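Local coordinates for Non-structural polyprotein (PDB 4GUA) that joins the nsP2 cysteine protease to nsP3 in a precursor polyprotein that is probably cleaved as the alphavirus replicase matures, at residues N352-E358 with V481-C485; Q428-H432 with L653-H657; I448-T453 with S466-L470; K460-E464 with W490-I494. All blocks are in the same frame, centred on the assembly; numbering follows the deposited sequence.

How the contacts relate
Contacts 1, 3 and 4 lie in the macro domain of nsP3, and contact 2 joins that domain to the zinc-binding region. Contacts 3 and 4 are the closest pair, with centres about 9 Å apart, and both use helix 463-474. Contact 3 also meets contact 1, whose strand 480-484 pairs with Ile448. Tyr431 of contact 2 bonds to Ser466 and Leu451 of contact 3, with about 13 Å between the two centres. Contacts 1 and 2 do not touch. A MES molecule, probably from the crystallisation liquor, lies about 5 Å from the Thr453 side chain in contact 3. In contact 2, the Phe654 side chain is about 11 Å from the bound zinc ion.

Contact 1. Residues N352-E358 with V481-C485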
loop_
_atom_site.group_PDB
_atom_site.type_symbol
_atom_site.label_atom_id
_atom_site.label_comp_id
_atom_site.label_asym_id
_atom_site.label_seq_id
_atom_site.Cartn_x
_atom_site.Cartn_y
_atom_site.Cartn_z
ATOM N N ASN A 352 25.944 -25.243 -10.441
ATOM C CA ASN A 352 24.745 -25.848 -11.002
ATOM C C ASN A 352 23.574 -25.647 -10.050
ATOM O O ASN A 352 23.631 -26.051 -8.886
ATOM C CB ASN A 352 24.969 -27.342 -11.244
ATOM C CG ASN A 352 23.741 -28.034 -11.806
ATOM O OD1 ASN A 352 22.750 -27.386 -12.144
ATOM N ND2 ASN A 352 23.797 -29.360 -11.893
ATOM N N ILE A 353 22.509 -25.027 -10.542
ATOM C CA ILE A 353 21.393 -24.652 -9.685
ATOM C C ILE A 353 20.706 -25.872 -9.072
ATOM O O ILE A 353 20.085 -25.772 -8.012
ATOM C CB ILE A 353 20.355 -23.798 -10.452
ATOM C CG1 ILE A 353 19.498 -22.993 -9.475
ATOM C CG2 ILE A 353 19.488 -24.674 -11.351
ATOM C CD1 ILE A 353 18.526 -22.044 -10.152
ATOM N N ALA A 354 20.830 -27.024 -9.722
ATOM C CA ALA A 354 20.215 -28.246 -9.209
ATOM C C ALA A 354 20.737 -28.577 -7.817
ATOM O O ALA A 354 20.065 -29.249 -7.031
ATOM C CB ALA A 354 20.472 -29.407 -10.154
ATOM N N ASP A 355 21.934 -28.093 -7.511
ATOM C CA ASP A 355 22.571 -28.392 -6.234
ATOM C C ASP A 355 22.292 -27.327 -5.165
ATOM O O ASP A 355 22.859 -27.373 -4.071
ATOM C CB ASP A 355 24.081 -28.588 -6.430
ATOM C CG ASP A 355 24.420 -29.920 -7.104
ATOM O OD1 ASP A 355 23.806 -30.947 -6.737
ATOM O OD2 ASP A 355 25.302 -29.938 -7.992
ATOM N N CYS A 356 21.422 -26.373 -5.477
ATOM C CA CYS A 356 21.171 -25.254 -4.573
ATOM C C CYS A 356 20.734 -25.692 -3.169
ATOM O O CYS A 356 20.048 -26.704 -3.000
ATOM C CB CYS A 356 20.129 -24.303 -5.176
ATOM S SG CYS A 356 18.467 -24.986 -5.364
ATOM N N GLN A 357 21.166 -24.924 -2.169
ATOM C CA GLN A 357 20.772 -25.138 -0.778
ATOM C C GLN A 357 19.602 -24.247 -0.344
ATOM O O GLN A 357 19.146 -24.338 0.791
ATOM C CB GLN A 357 21.967 -24.893 0.150
ATOM C CG GLN A 357 23.061 -25.951 0.069
ATOM C CD GLN A 357 22.569 -27.330 0.481
ATOM O OE1 GLN A 357 22.124 -27.527 1.615
ATOM N NE2 GLN A 357 22.645 -28.290 -0.437
ATOM N N GLU A 358 19.123 -23.380 -1.232
ATOM C CA GLU A 358 18.054 -22.440 -0.882
ATOM C C GLU A 358 16.715 -23.160 -0.773
ATOM O O GLU A 358 16.511 -24.178 -1.426
ATOM C CB GLU A 358 17.963 -21.320 -1.919
ATOM C CG GLU A 358 19.098 -20.304 -1.862
ATOM C CD GLU A 358 20.419 -20.854 -2.355
ATOM O OE1 GLU A 358 20.404 -21.755 -3.220
ATOM O OE2 GLU A 358 21.476 -20.372 -1.886
ATOM N N VAL A 481 18.130 -13.867 -1.668
ATOM C CA VAL A 481 18.103 -14.317 -3.055
ATOM C C VAL A 481 19.484 -14.700 -3.561
ATOM O O VAL A 481 20.448 -13.960 -3.398
ATOM C CB VAL A 481 17.511 -13.237 -3.985
ATOM C CG1 VAL A 481 17.557 -13.695 -5.433
ATOM C CG2 VAL A 481 16.085 -12.918 -3.579
ATOM N N THR A 482 19.573 -15.887 -4.146
ATOM C CA THR A 482 20.796 -16.333 -4.793
ATOM C C THR A 482 20.556 -16.527 -6.291
ATOM O O THR A 482 19.813 -17.415 -6.706
ATOM C CB THR A 482 21.301 -17.645 -4.180
ATOM O OG1 THR A 482 21.588 -17.440 -2.789
ATOM C CG2 THR A 482 22.559 -18.115 -4.890
ATOM N N ILE A 483 21.175 -15.661 -7.087
ATOM C CA ILE A 483 21.104 -15.729 -8.538
ATOM C C ILE A 483 22.169 -16.682 -9.076
ATOM O O ILE A 483 23.368 -16.494 -8.845
ATOM C CB ILE A 483 21.308 -14.330 -9.150
ATOM C CG1 ILE A 483 20.299 -13.347 -8.552
ATOM C CG2 ILE A 483 21.182 -14.377 -10.659
ATOM C CD1 ILE A 483 20.511 -11.913 -8.964
ATOM N N TYR A 484 21.720 -17.708 -9.790
ATOM C CA TYR A 484 22.606 -18.729 -10.338
ATOM C C TYR A 484 22.810 -18.424 -11.798
ATOM O O TYR A 484 21.842 -18.167 -12.507
ATOM C CB TYR A 484 21.987 -20.118 -10.175
ATOM C CG TYR A 484 22.215 -20.728 -8.814
ATOM C CD1 TYR A 484 21.557 -20.241 -7.692
ATOM C CD2 TYR A 484 23.080 -21.797 -8.652
ATOM C CE1 TYR A 484 21.766 -20.793 -6.441
ATOM C CE2 TYR A 484 23.295 -22.361 -7.407
ATOM C CZ TYR A 484 22.635 -21.856 -6.303
ATOM O OH TYR A 484 22.850 -22.416 -5.060
ATOM N N CYS A 485 24.054 -18.425 -12.264
ATOM C CA CYS A 485 24.264 -18.131 -13.673
ATOM C C CYS A 485 25.386 -18.831 -14.438
ATOM O O CYS A 485 26.528 -18.926 -13.981
ATOM C CB CYS A 485 24.482 -16.626 -13.822
ATOM S SG CYS A 485 25.701 -15.972 -12.666
#
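Tyr484 reaches from the end of strand 480-484 across the loop residues Ile353, Cys356 and Glu358. Its side chain can be followed outward. CB lies beside the end of Ile353, with CG1 and CD1 both near it. Tyr484 CG is the ring atom nearest to that branch, 3.6 Å from Ile353 CG1. This methylene sits over one face of the ring in a CH-pi contact, 3.9 Å from the centroid and offset toward the rim. A chi1 of -159° sends Ile353 CG1 anti to the backbone N and brings it over the ring. Further out, CD2 and CE2 run past the backbone of Ile353, where Tyr484 CD2 is 3.5 Å from Ile353 CA. Tyr484 CZ meets Cys356 CB at 3.7 Å. At the tip, Tyr484 OH gives a hydrogen bond of 3.1 Å to Glu358 OE1. The hydroxyl comes in on the syn side of the carboxylate.

Glu358 bends at chi2 (72°), and its second oxygen faces the same strand. Thr482 OG1 donates to Glu358 OE2 over 3.1 Å, from well above the carboxylate plane. The loop joins strand 346-349 to strand 360-364 in the mixed sheet of the macro domain. It contains an Asx turn, in which Asn352 OD1 accepts from Ala354 N, overlapping a short 3-10 segment at 353-355. Helix 375-382 also touches this turn.

Each carboxylate oxygen thus takes one hydroxyl from the strand. Two donors of this kind would favour a charged glutamate, and they hold its head group against the strand at two points.

Contact 2. Residues Q428-H432 with L653-H657; sequences QNAYH and LFNPH
His432 gives a nearly straight hydrogen bond from NE2 to Leu653 O, 2.8 Å long with an angle of 165° at the hydrogen. CG of His432 stands anti to its own carbonyl carbon (chi1 -84°), which turns the ring to the loop. The Leu653 oxygen lies in the plane of the imidazole, at its edge. Asn655 covers one face with its backbone N and its CB, the latter in a CH-pi contact 4.2 Å from the centroid. The side-chain amide of Asn655 lies beyond, roughly parallel to the ring (26°). On the opposite face lies Gln428 NE2, one helical turn back.

The contact joins helix 420-440 of the macro domain to an irregular loop of the nsP3 zinc-binding region. The loop turns at Asn655, where OD1 accepts from His657 N in an Asx turn.

Leu653 packs against Gln428 as well. Leu653 CB is 3.5 Å from Gln428 OE1, and Leu653 CD2 is 3.9 Å from Gln428 CB. The two side chains cross at about a right angle. The Gln428 amide is held from elsewhere, as NE2 bonds to Cys469 O on helix 463-474. Further along the loop, Pro656 CG rests 3.4 Å from Asn429 OD1.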
loop_
_atom_site.group_PDB
_atom_site.type_symbol
_atom_site.label_atom_id
_atom_site.label_comp_id
_atom_site.label_asym_id
_atom_site.label_seq_id
_atom_site.Cartn_x
_atom_site.Cartn_y
_atom_site.Cartn_z
ATOM N N GLN A 428 8.502 -8.958 -16.323
ATOM C CA GLN A 428 8.350 -8.339 -15.028
ATOM C C GLN A 428 7.294 -9.090 -14.228
ATOM O O GLN A 428 7.457 -9.316 -13.032
ATOM C CB GLN A 428 7.934 -6.880 -15.207
ATOM C CG GLN A 428 7.905 -6.097 -13.925
ATOM C CD GLN A 428 9.264 -6.038 -13.270
ATOM O OE1 GLN A 428 10.099 -5.201 -13.617
ATOM N NE2 GLN A 428 9.501 -6.937 -12.322
ATOM N N ASN A 429 6.222 -9.494 -14.904
ATOM C CA ASN A 429 5.105 -10.162 -14.246
ATOM C C ASN A 429 5.457 -11.563 -13.763
ATOM O O ASN A 429 4.969 -12.011 -12.725
ATOM C CB ASN A 429 3.900 -10.237 -15.188
ATOM C CG ASN A 429 3.088 -8.959 -15.204
ATOM O OD1 ASN A 429 3.314 -8.051 -14.408
ATOM N ND2 ASN A 429 2.127 -8.887 -16.108
ATOM N N ALA A 430 6.305 -12.247 -14.520
ATOM C CA ALA A 430 6.782 -13.564 -14.128
ATOM C C ALA A 430 7.540 -13.421 -12.826
ATOM O O ALA A 430 7.301 -14.174 -11.873
ATOM C CB ALA A 430 7.679 -14.155 -15.199
ATOM N N TYR A 431 8.451 -12.448 -12.788
ATOM C CA TYR A 431 9.207 -12.167 -11.566
ATOM C C TYR A 431 8.304 -11.771 -10.389
ATOM O O TYR A 431 8.548 -12.175 -9.252
ATOM C CB TYR A 431 10.243 -11.070 -11.804
ATOM C CG TYR A 431 11.528 -11.537 -12.464
ATOM C CD1 TYR A 431 12.376 -12.439 -11.826
ATOM C CD2 TYR A 431 11.912 -11.043 -13.708
ATOM C CE1 TYR A 431 13.560 -12.851 -12.421
ATOM C CE2 TYR A 431 13.090 -11.449 -14.307
ATOM C CZ TYR A 431 13.912 -12.352 -13.661
ATOM O OH TYR A 431 15.090 -12.756 -14.255
ATOM N N HIS A 432 7.268 -10.982 -10.652
ATOM C CA HIS A 432 6.351 -10.563 -9.592
ATOM C C HIS A 432 5.599 -11.758 -9.036
ATOM O O HIS A 432 5.272 -11.793 -7.849
ATOM C CB HIS A 432 5.355 -9.521 -10.100
ATOM C CG HIS A 432 5.885 -8.120 -10.081
ATOM N ND1 HIS A 432 6.498 -7.572 -8.975
ATOM C CD2 HIS A 432 5.898 -7.157 -11.033
ATOM C CE1 HIS A 432 6.866 -6.333 -9.248
ATOM N NE2 HIS A 432 6.511 -6.057 -10.489
ATOM N N LEU A 653 5.922 -1.325 -14.680
ATOM C CA LEU A 653 6.579 -2.515 -14.150
ATOM C C LEU A 653 6.239 -2.955 -12.708
ATOM O O LEU A 653 6.861 -3.882 -12.192
ATOM C CB LEU A 653 8.087 -2.366 -14.336
ATOM C CG LEU A 653 8.452 -2.097 -15.798
ATOM C CD1 LEU A 653 9.940 -1.878 -15.951
ATOM C CD2 LEU A 653 7.986 -3.245 -16.682
ATOM N N PHE A 654 5.301 -2.292 -12.038
ATOM C CA PHE A 654 4.926 -2.722 -10.688
ATOM C C PHE A 654 3.909 -3.865 -10.728
ATOM O O PHE A 654 3.419 -4.233 -11.793
ATOM C CB PHE A 654 4.380 -1.555 -9.856
ATOM C CG PHE A 654 3.139 -0.924 -10.428
ATOM C CD1 PHE A 654 1.890 -1.471 -10.178
ATOM C CD2 PHE A 654 3.218 0.226 -11.199
ATOM C CE1 PHE A 654 0.750 -0.893 -10.697
ATOM C CE2 PHE A 654 2.077 0.809 -11.716
ATOM C CZ PHE A 654 0.843 0.249 -11.466
ATOM N N ASN A 655 3.570 -4.395 -9.557
ATOM C CA ASN A 655 2.682 -5.551 -9.458
ATOM C C ASN A 655 1.232 -5.215 -9.840
ATOM O O ASN A 655 0.582 -4.379 -9.195
ATOM C CB ASN A 655 2.742 -6.119 -8.042
ATOM C CG ASN A 655 2.118 -7.492 -7.935
ATOM O OD1 ASN A 655 1.165 -7.818 -8.648
ATOM N ND2 ASN A 655 2.653 -8.309 -7.041
ATOM N N PRO A 656 0.728 -5.855 -10.911
ATOM C CA PRO A 656 -0.590 -5.629 -11.525
ATOM C C PRO A 656 -1.777 -6.155 -10.723
ATOM O O PRO A 656 -2.891 -5.658 -10.904
ATOM C CB PRO A 656 -0.486 -6.375 -12.848
ATOM C CG PRO A 656 0.478 -7.462 -12.580
ATOM C CD PRO A 656 1.469 -6.927 -11.599
ATOM N N HIS A 657 -1.549 -7.158 -9.875
ATOM C CA HIS A 657 -2.622 -7.735 -9.068
ATOM C C HIS A 657 -3.177 -6.753 -8.045
ATOM O O HIS A 657 -2.480 -5.856 -7.579
ATOM C CB HIS A 657 -2.132 -8.975 -8.324
ATOM C CG HIS A 657 -1.879 -10.151 -9.211
ATOM N ND1 HIS A 657 -2.705 -10.480 -10.265
ATOM C CD2 HIS A 657 -0.889 -11.074 -9.205
ATOM C CE1 HIS A 657 -2.233 -11.552 -10.871
ATOM N NE2 HIS A 657 -1.132 -11.932 -10.248
#

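Contact 3. Residues I448-T453 with S466-L470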
loop_
_atom_site.group_PDB
_atom_site.type_symbol
_atom_site.label_atom_id
_atom_site.label_comp_id
_atom_site.label_asym_id
_atom_site.label_seq_id
_atom_site.Cartn_x
_atom_site.Cartn_y
_atom_site.Cartn_z
ATOM N N ILE A 448 17.310 -18.492 -8.095
ATOM C CA ILE A 448 16.610 -18.065 -9.295
ATOM C C ILE A 448 17.587 -17.732 -10.424
ATOM O O ILE A 448 18.652 -17.165 -10.186
ATOM C CB ILE A 448 15.732 -16.850 -8.958
ATOM C CG1 ILE A 448 15.059 -16.289 -10.201
ATOM C CG2 ILE A 448 16.561 -15.773 -8.278
ATOM C CD1 ILE A 448 14.040 -15.230 -9.875
ATOM N N PRO A 449 17.233 -18.099 -11.662
ATOM C CA PRO A 449 18.028 -17.741 -12.836
ATOM C C PRO A 449 17.519 -16.445 -13.446
ATOM O O PRO A 449 16.512 -15.926 -12.974
ATOM C CB PRO A 449 17.753 -18.905 -13.781
ATOM C CG PRO A 449 16.332 -19.236 -13.507
ATOM C CD PRO A 449 16.125 -18.999 -12.024
ATOM N N LEU A 450 18.165 -15.943 -14.491
ATOM C CA LEU A 450 17.663 -14.746 -15.142
ATOM C C LEU A 450 16.741 -15.176 -16.266
ATOM O O LEU A 450 17.186 -15.710 -17.277
ATOM C CB LEU A 450 18.801 -13.885 -15.688
ATOM C CG LEU A 450 19.769 -13.288 -14.665
ATOM C CD1 LEU A 450 20.747 -12.344 -15.350
ATOM C CD2 LEU A 450 19.023 -12.565 -13.565
ATOM N N LEU A 451 15.451 -14.921 -16.090
ATOM C CA LEU A 451 14.456 -15.360 -17.051
ATOM C C LEU A 451 14.655 -14.682 -18.397
ATOM O O LEU A 451 15.041 -13.514 -18.474
ATOM C CB LEU A 451 13.052 -15.077 -16.516
ATOM C CG LEU A 451 12.710 -15.778 -15.195
ATOM C CD1 LEU A 451 11.310 -15.419 -14.726
ATOM C CD2 LEU A 451 12.837 -17.290 -15.331
ATOM N N SER A 452 14.408 -15.446 -19.455
ATOM C CA SER A 452 14.410 -14.941 -20.827
ATOM C C SER A 452 15.760 -14.430 -21.299
ATOM O O SER A 452 15.811 -13.599 -22.203
ATOM C CB SER A 452 13.386 -13.810 -20.989
ATOM O OG SER A 452 12.068 -14.241 -20.707
ATOM N N THR A 453 16.851 -14.884 -20.690
ATOM C CA THR A 453 18.170 -14.530 -21.209
ATOM C C THR A 453 18.849 -15.585 -22.094
ATOM O O THR A 453 19.806 -15.272 -22.800
ATOM C CB THR A 453 19.128 -14.230 -20.047
ATOM O OG1 THR A 453 19.451 -15.445 -19.361
ATOM C CG2 THR A 453 18.497 -13.241 -19.073
ATOM N N SER A 466 16.551 -8.145 -17.517
ATOM C CA SER A 466 16.024 -9.285 -16.775
ATOM C C SER A 466 16.358 -9.141 -15.294
ATOM O O SER A 466 15.548 -9.469 -14.426
ATOM C CB SER A 466 16.593 -10.597 -17.313
ATOM O OG SER A 466 15.925 -11.711 -16.744
ATOM N N LEU A 467 17.564 -8.656 -15.017
ATOM C CA LEU A 467 18.048 -8.491 -13.652
ATOM C C LEU A 467 17.296 -7.363 -12.965
ATOM O O LEU A 467 17.004 -7.423 -11.767
ATOM C CB LEU A 467 19.542 -8.183 -13.645
ATOM C CG LEU A 467 20.148 -7.857 -12.276
ATOM C CD1 LEU A 467 19.905 -8.985 -11.268
ATOM C CD2 LEU A 467 21.640 -7.550 -12.409
ATOM N N ASN A 468 16.994 -6.320 -13.728
ATOM C CA ASN A 468 16.246 -5.201 -13.188
ATOM C C ASN A 468 14.831 -5.623 -12.802
ATOM O O ASN A 468 14.309 -5.200 -11.774
ATOM C CB ASN A 468 16.202 -4.037 -14.176
ATOM C CG ASN A 468 15.420 -2.864 -13.639
ATOM O OD1 ASN A 468 15.862 -2.190 -12.707
ATOM N ND2 ASN A 468 14.241 -2.622 -14.207
ATOM N N CYS A 469 14.209 -6.452 -13.630
ATOM C CA CYS A 469 12.892 -6.977 -13.306
ATOM C C CYS A 469 12.963 -7.889 -12.084
ATOM O O CYS A 469 12.071 -7.886 -11.235
ATOM C CB CYS A 469 12.316 -7.747 -14.491
ATOM S SG CYS A 469 11.952 -6.732 -15.933
ATOM N N LEU A 470 14.032 -8.671 -12.003
ATOM C CA LEU A 470 14.223 -9.585 -10.886
ATOM C C LEU A 470 14.224 -8.835 -9.553
ATOM O O LEU A 470 13.469 -9.183 -8.640
ATOM C CB LEU A 470 15.532 -10.357 -11.064
ATOM C CG LEU A 470 15.810 -11.489 -10.074
ATOM C CD1 LEU A 470 16.769 -12.491 -10.686
ATOM C CD2 LEU A 470 16.371 -10.954 -8.765
#
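A type II turn from Leu450 to Thr453 follows strand 445-448, and Ser466 and Leu470 of helix 463-474 pack against it and the end of that strand. The polar link is Ser466 OG, which donates to Leu451 O over 2.7 Å. The hydroxyl lies in the carbonyl plane, on a lone pair. A chi1 of -171° carries OG away from its own backbone N and out to the turn. Tyr431 OH of helix 420-440 bonds to the same OG and also to Leu451 N, so three elements share this buried polar spot.

The Ser452-Thr453 end of the turn belongs to a loop that in related macro domains lies at the ADP-ribose phosphates; here it probably does the same. A weak hydrogen bond from Ser452 N to a sulfonate oxygen of MES, probably from the crystallisation liquor, may mark that pocket. Within the turn, Thr453 OG1 donates to Leu450 O. The Thr453 methyl CG2 faces the helix and meets Ser466 CB at 3.7 Å.

Leucine and isoleucine side chains fill the other end of the contact. Leu470 CD1 receives Leu450 CD2 at 3.7 Å, with the two chains crossing at about a right angle. Ile448 meets Leu470 tip to tip, CD1 to CD1, at 4.0 Å. Leu450 CD2 also lies 4.3 Å from Leu467 CD1, one residue along the helix from Ser466.

Contact 4. Residues K460-E464 with W490-I494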
loop_
_atom_site.group_PDB
_atom_site.type_symbol
_atom_site.label_atom_id
_atom_site.label_comp_id
_atom_site.label_asym_id
_atom_site.label_seq_id
_atom_site.Cartn_x
_atom_site.Cartn_y
_atom_site.Cartn_z
ATOM N N LYS A 460 19.686 -11.512 -28.423
ATOM C CA LYS A 460 20.199 -10.279 -27.845
ATOM C C LYS A 460 20.488 -10.504 -26.366
ATOM O O LYS A 460 19.992 -11.461 -25.772
ATOM C CB LYS A 460 19.203 -9.133 -28.043
ATOM N N ASP A 461 21.305 -9.632 -25.783
ATOM C CA ASP A 461 21.742 -9.791 -24.401
ATOM C C ASP A 461 20.801 -9.036 -23.459
ATOM O O ASP A 461 20.784 -7.805 -23.423
ATOM C CB ASP A 461 23.182 -9.279 -24.266
ATOM C CG ASP A 461 23.671 -9.247 -22.830
ATOM O OD1 ASP A 461 23.025 -8.598 -21.979
ATOM O OD2 ASP A 461 24.714 -9.873 -22.552
ATOM N N ARG A 462 20.015 -9.800 -22.706
ATOM C CA ARG A 462 18.976 -9.260 -21.830
ATOM C C ARG A 462 19.357 -9.159 -20.344
ATOM O O ARG A 462 18.506 -8.858 -19.506
ATOM C CB ARG A 462 17.685 -10.059 -22.020
ATOM C CG ARG A 462 17.133 -9.946 -23.437
ATOM C CD ARG A 462 16.346 -8.637 -23.616
ATOM N NE ARG A 462 16.109 -8.255 -25.014
ATOM C CZ ARG A 462 15.480 -8.995 -25.926
ATOM N NH1 ARG A 462 15.003 -10.194 -25.630
ATOM N NH2 ARG A 462 15.333 -8.531 -27.156
ATOM N N LEU A 463 20.620 -9.427 -20.018
ATOM C CA LEU A 463 21.050 -9.494 -18.620
ATOM C C LEU A 463 20.572 -8.309 -17.783
ATOM O O LEU A 463 19.919 -8.499 -16.762
ATOM C CB LEU A 463 22.581 -9.568 -18.538
ATOM C CG LEU A 463 23.217 -9.733 -17.149
ATOM C CD1 LEU A 463 24.673 -10.145 -17.288
ATOM C CD2 LEU A 463 23.135 -8.466 -16.293
ATOM N N GLU A 464 20.895 -7.092 -18.207
ATOM C CA GLU A 464 20.585 -5.905 -17.413
ATOM C C GLU A 464 19.085 -5.765 -17.118
ATOM O O GLU A 464 18.691 -5.502 -15.981
ATOM C CB GLU A 464 21.103 -4.648 -18.122
ATOM C CG GLU A 464 20.215 -4.141 -19.268
ATOM C CD GLU A 464 20.094 -5.123 -20.437
ATOM O OE1 GLU A 464 20.718 -6.205 -20.387
ATOM O OE2 GLU A 464 19.357 -4.818 -21.402
ATOM N N TRP A 490 28.964 -13.255 -17.300
ATOM C CA TRP A 490 27.646 -12.858 -16.833
ATOM C C TRP A 490 27.645 -12.716 -15.315
ATOM O O TRP A 490 27.001 -11.816 -14.782
ATOM C CB TRP A 490 26.588 -13.841 -17.319
ATOM C CG TRP A 490 26.105 -13.502 -18.693
ATOM C CD1 TRP A 490 26.872 -13.334 -19.808
ATOM C CD2 TRP A 490 24.751 -13.294 -19.104
ATOM N NE1 TRP A 490 26.080 -13.028 -20.887
ATOM C CE2 TRP A 490 24.772 -13.001 -20.481
ATOM C CE3 TRP A 490 23.522 -13.326 -18.440
ATOM C CZ2 TRP A 490 23.612 -12.742 -21.208
ATOM C CZ3 TRP A 490 22.373 -13.071 -19.162
ATOM C CH2 TRP A 490 22.426 -12.783 -20.532
ATOM N N LYS A 491 28.373 -13.587 -14.619
ATOM C CA LYS A 491 28.488 -13.474 -13.164
ATOM C C LYS A 491 29.221 -12.194 -12.784
ATOM O O LYS A 491 28.884 -11.558 -11.789
ATOM C CB LYS A 491 29.214 -14.674 -12.549
ATOM C CG LYS A 491 29.090 -14.714 -11.023
ATOM C CD LYS A 491 30.107 -15.632 -10.377
ATOM C CE LYS A 491 29.946 -15.642 -8.865
ATOM N NZ LYS A 491 30.567 -14.455 -8.211
ATOM N N GLU A 492 30.235 -11.830 -13.565
ATOM C CA GLU A 492 31.003 -10.617 -13.304
ATOM C C GLU A 492 30.070 -9.426 -13.323
ATOM O O GLU A 492 30.076 -8.583 -12.422
ATOM C CB GLU A 492 32.055 -10.410 -14.387
ATOM C CG GLU A 492 33.175 -11.395 -14.396
ATOM C CD GLU A 492 34.043 -11.202 -15.625
ATOM O OE1 GLU A 492 33.754 -10.256 -16.393
ATOM O OE2 GLU A 492 34.976 -12.000 -15.848
ATOM N N ARG A 493 29.263 -9.376 -14.377
ATOM C CA ARG A 493 28.339 -8.275 -14.599
ATOM C C ARG A 493 27.229 -8.192 -13.558
ATOM O O ARG A 493 26.862 -7.102 -13.137
ATOM C CB ARG A 493 27.750 -8.389 -15.998
ATOM C CG ARG A 493 28.802 -8.177 -17.070
ATOM C CD ARG A 493 28.337 -8.652 -18.422
ATOM N NE ARG A 493 27.210 -7.870 -18.914
ATOM C CZ ARG A 493 26.399 -8.260 -19.892
ATOM N NH1 ARG A 493 26.580 -9.431 -20.489
ATOM N NH2 ARG A 493 25.398 -7.475 -20.270
ATOM N N ILE A 494 26.697 -9.337 -13.144
ATOM C CA ILE A 494 25.640 -9.372 -12.135
ATOM C C ILE A 494 26.169 -8.883 -10.796
ATOM O O ILE A 494 25.487 -8.147 -10.082
ATOM C CB ILE A 494 25.063 -10.782 -11.977
ATOM C CG1 ILE A 494 24.269 -11.155 -13.225
ATOM C CG2 ILE A 494 24.168 -10.862 -10.755
ATOM C CD1 ILE A 494 23.807 -12.591 -13.244
#
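The start of helix 463-474 meets the side of helix 488-502, with Leu463 CA and Trp490 CA 7.6 Å apart and nearest each other. Leu463 is the residue most covered by the contact. Its CB lies over the six-membered ring of Trp490, 3.8 Å from the centroid, in a CH-pi contact. CD1 sits over the same indole face, offset toward the rim. Arg493 NH1 lies over that face too, toward its rim. Leu463 CD1 also lies over the centre of the guanidinium, 3.6 Å from Arg493 CZ. With CG anti to the backbone N (chi1 -176°), the leucine chain runs along the indole and brings CD1 to this place. Leu463 CD1 is also 4.2 Å from Ile494 CG1.

The polar part is an end-on salt bridge. Arg493 NH1 bonds to Asp461 OD2 at 2.8 Å, and Arg493 NH2 bonds to Asp461 OD1 at 3.1 Å. Asp461 lies at the edge of the guanidinium, whose plane is turned 35° from that of the carboxylate. OD2 is met on its syn side, while OD1 is met from above the carboxylate plane. OD1 takes a second bond from Leu463 N, which arrives from the opposite face and closes an Asx turn. The aspartate thus holds both the chain before the helix and the arginine. Arg462, at the N-cap position, sends its guanidinium elsewhere, to Glu420.

Thr453, from the loop after strand 445-448, also touches Trp490. Ile494 packs on Leu450 of that loop and on Ile483 of strand 480-484, so helix 488-502 lies against both the sheet and helix 463-474.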